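Local coordinates for protein peptidase S15/CocE/NonD (PDB 4PF1) that probably acts as a serine aminopeptidase of the alpha/beta-hydrolase fold, cleaving residues from the N-terminal end of peptides, at residues S228-D233 and R439-I444. Sequence-based numbering, arbitrary orientation.
Sequences SYDTYD and RQRPTI
Arg441 reaches across the start of helix 231-238 and joins the N-cap residue Asp230 to Tyr232 and Asp233 of the helix. From CB the chain leaves with CG anti to the carbonyl carbon, and Arg441 CG lies 3.9 Å from Asp230 OD1. CD then settles over one face of the Tyr232 ring, a CH-pi contact 3.9 Å from the ring centroid. A bend about the CG-CD bond (chi3 81°) swings NE toward Asp230, and the guanidinium lies over Tyr232 CD1, the ring and guanidinium planes only 19° apart. NE donates to the syn lone pair of Asp230 OD2 at 2.8 Å, and NH1 reaches the same oxygen at 3.1 Å, a side-on grip with nearly coplanar groups. NH1 also pairs with Asp233 OD2 at 2.9 Å.

Asp230 OD1 accepts the N-H of Thr443, N to OD1 2.7 Å, on the anti side and 29° out of the carboxylate plane. In return Thr443 O takes the N-H of Thr231, N to O 2.7 Å, nearly straight. Thr231 and Thr443 are hydrogen-bonded at 2.7 Å, OG1 to OG1; Thr231 OG1 also bonds Glu205. Tyr229, whose hydroxyl binds Glu450, receives Ile444 CG2 over one ring face and has Pro442, which follows a cis peptide bond, at its edge.

The contact ties the S15 catalytic region to the C-terminal region at a subunit interface, Tyr229 packing on Pro519 of the second subunit. Arg441, Arg237 (paired with Asp233 OD1) and, through a long, weak pair with Asp230, Arg462 of that subunit would offset both carboxylates' charge and probably keep them ionised.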
loop_
_atom_site.group_PDB
_atom_site.type_symbol
_atom_site.label_atom_id
_atom_site.label_comp_id
_atom_site.label_asym_id
_atom_site.label_seq_id
_atom_site.Cartn_x
_atom_site.Cartn_y
_atom_site.Cartn_z
ATOM N N SER A 228 14.618 -17.973 -14.207
ATOM C CA SER A 228 13.632 -18.318 -13.186
ATOM C C SER A 228 13.499 -17.183 -12.177
ATOM O O SER A 228 14.510 -16.612 -11.763
ATOM C CB SER A 228 14.050 -19.609 -12.479
ATOM O OG SER A 228 13.074 -20.083 -11.567
ATOM N N TYR A 229 12.255 -16.854 -11.780
ATOM C CA TYR A 229 11.988 -15.807 -10.787
ATOM C C TYR A 229 12.422 -16.280 -9.389
ATOM O O TYR A 229 13.155 -15.569 -8.700
ATOM C CB TYR A 229 10.495 -15.410 -10.800
ATOM C CG TYR A 229 10.158 -14.258 -9.873
ATOM C CD1 TYR A 229 10.524 -12.950 -10.190
ATOM C CD2 TYR A 229 9.458 -14.472 -8.689
ATOM C CE1 TYR A 229 10.215 -11.887 -9.342
ATOM C CE2 TYR A 229 9.136 -13.416 -7.838
ATOM C CZ TYR A 229 9.513 -12.125 -8.169
ATOM O OH TYR A 229 9.207 -11.086 -7.326
ATOM N N ASP A 230 12.003 -17.500 -8.996
ATOM C CA ASP A 230 12.364 -18.098 -7.710
ATOM C C ASP A 230 13.787 -18.684 -7.790
ATOM O O ASP A 230 14.018 -19.650 -8.520
ATOM C CB ASP A 230 11.330 -19.175 -7.321
ATOM C CG ASP A 230 11.495 -19.774 -5.936
ATOM O OD1 ASP A 230 12.104 -19.111 -5.067
ATOM O OD2 ASP A 230 10.981 -20.888 -5.710
ATOM N N THR A 231 14.740 -18.086 -7.047
ATOM C CA THR A 231 16.154 -18.503 -7.054
ATOM C C THR A 231 16.342 -19.880 -6.408
ATOM O O THR A 231 17.237 -20.619 -6.816
ATOM C CB THR A 231 17.055 -17.448 -6.392
ATOM O OG1 THR A 231 16.654 -17.257 -5.033
ATOM C CG2 THR A 231 17.045 -16.117 -7.138
ATOM N N TYR A 232 15.491 -20.226 -5.414
ATOM C CA TYR A 232 15.502 -21.530 -4.736
ATOM C C TYR A 232 15.453 -22.653 -5.777
ATOM O O TYR A 232 16.299 -23.545 -5.762
ATOM C CB TYR A 232 14.311 -21.629 -3.761
ATOM C CG TYR A 232 14.224 -22.943 -3.007
ATOM C CD1 TYR A 232 13.669 -24.075 -3.602
ATOM C CD2 TYR A 232 14.645 -23.041 -1.684
ATOM C CE1 TYR A 232 13.572 -25.282 -2.913
ATOM C CE2 TYR A 232 14.535 -24.239 -0.978
ATOM C CZ TYR A 232 14.006 -25.360 -1.599
ATOM O OH TYR A 232 13.897 -26.547 -0.921
ATOM N N ASP A 233 14.486 -22.562 -6.710
ATOM C CA ASP A 233 14.291 -23.504 -7.802
ATOM C C ASP A 233 15.509 -23.549 -8.731
ATOM O O ASP A 233 15.999 -24.637 -9.039
ATOM C CB ASP A 233 13.036 -23.120 -8.597
ATOM C CG ASP A 233 12.022 -24.229 -8.686
ATOM O OD1 ASP A 233 12.199 -25.125 -9.537
ATOM O OD2 ASP A 233 11.050 -24.206 -7.904
ATOM N N ARG A 439 14.461 -18.182 3.587
ATOM C CA ARG A 439 13.322 -17.277 3.663
ATOM C C ARG A 439 12.133 -17.954 3.044
ATOM O O ARG A 439 12.300 -18.959 2.343
ATOM C CB ARG A 439 13.610 -15.973 2.917
ATOM C CG ARG A 439 14.715 -15.129 3.495
ATOM C CD ARG A 439 14.689 -13.761 2.859
ATOM N NE ARG A 439 13.777 -12.862 3.569
ATOM C CZ ARG A 439 13.380 -11.683 3.108
ATOM N NH1 ARG A 439 13.792 -11.252 1.921
ATOM N NH2 ARG A 439 12.567 -10.924 3.827
ATOM N N GLN A 440 10.933 -17.379 3.232
ATOM C CA GLN A 440 9.719 -17.889 2.606
ATOM C C GLN A 440 9.819 -17.694 1.095
ATOM O O GLN A 440 10.394 -16.704 0.633
ATOM C CB GLN A 440 8.467 -17.203 3.180
ATOM C CG GLN A 440 8.131 -17.680 4.600
ATOM C CD GLN A 440 6.779 -17.219 5.093
ATOM O OE1 GLN A 440 5.978 -18.014 5.592
ATOM N NE2 GLN A 440 6.519 -15.922 5.028
ATOM N N ARG A 441 9.354 -18.684 0.331
ATOM C CA ARG A 441 9.444 -18.639 -1.122
ATOM C C ARG A 441 8.339 -17.757 -1.718
ATOM O O ARG A 441 7.295 -17.594 -1.084
ATOM C CB ARG A 441 9.434 -20.051 -1.711
ATOM C CG ARG A 441 10.831 -20.653 -1.704
ATOM C CD ARG A 441 10.816 -22.133 -1.960
ATOM N NE ARG A 441 10.695 -22.439 -3.382
ATOM C CZ ARG A 441 10.272 -23.604 -3.853
ATOM N NH1 ARG A 441 10.208 -23.812 -5.160
ATOM N NH2 ARG A 441 9.914 -24.574 -3.020
ATOM N N PRO A 442 8.584 -17.082 -2.877
ATOM C CA PRO A 442 9.777 -17.169 -3.748
ATOM C C PRO A 442 10.992 -16.375 -3.243
ATOM O O PRO A 442 10.850 -15.250 -2.755
ATOM C CB PRO A 442 9.266 -16.609 -5.081
ATOM C CG PRO A 442 8.217 -15.609 -4.680
ATOM C CD PRO A 442 7.545 -16.211 -3.468
ATOM N N THR A 443 12.193 -16.966 -3.367
ATOM C CA THR A 443 13.433 -16.272 -2.998
ATOM C C THR A 443 13.956 -15.553 -4.241
ATOM O O THR A 443 14.037 -16.153 -5.318
ATOM C CB THR A 443 14.474 -17.218 -2.378
ATOM O OG1 THR A 443 14.837 -18.219 -3.329
ATOM C CG2 THR A 443 13.991 -17.857 -1.075
ATOM N N ILE A 444 14.257 -14.257 -4.105
ATOM C CA ILE A 444 14.712 -13.435 -5.231
ATOM C C ILE A 444 16.092 -12.810 -4.927
ATOM O O ILE A 444 16.473 -12.738 -3.755
ATOM C CB ILE A 444 13.641 -12.356 -5.595
ATOM C CG1 ILE A 444 13.355 -11.398 -4.406
ATOM C CG2 ILE A 444 12.357 -13.015 -6.131
ATOM C CD1 ILE A 444 12.506 -10.172 -4.753
#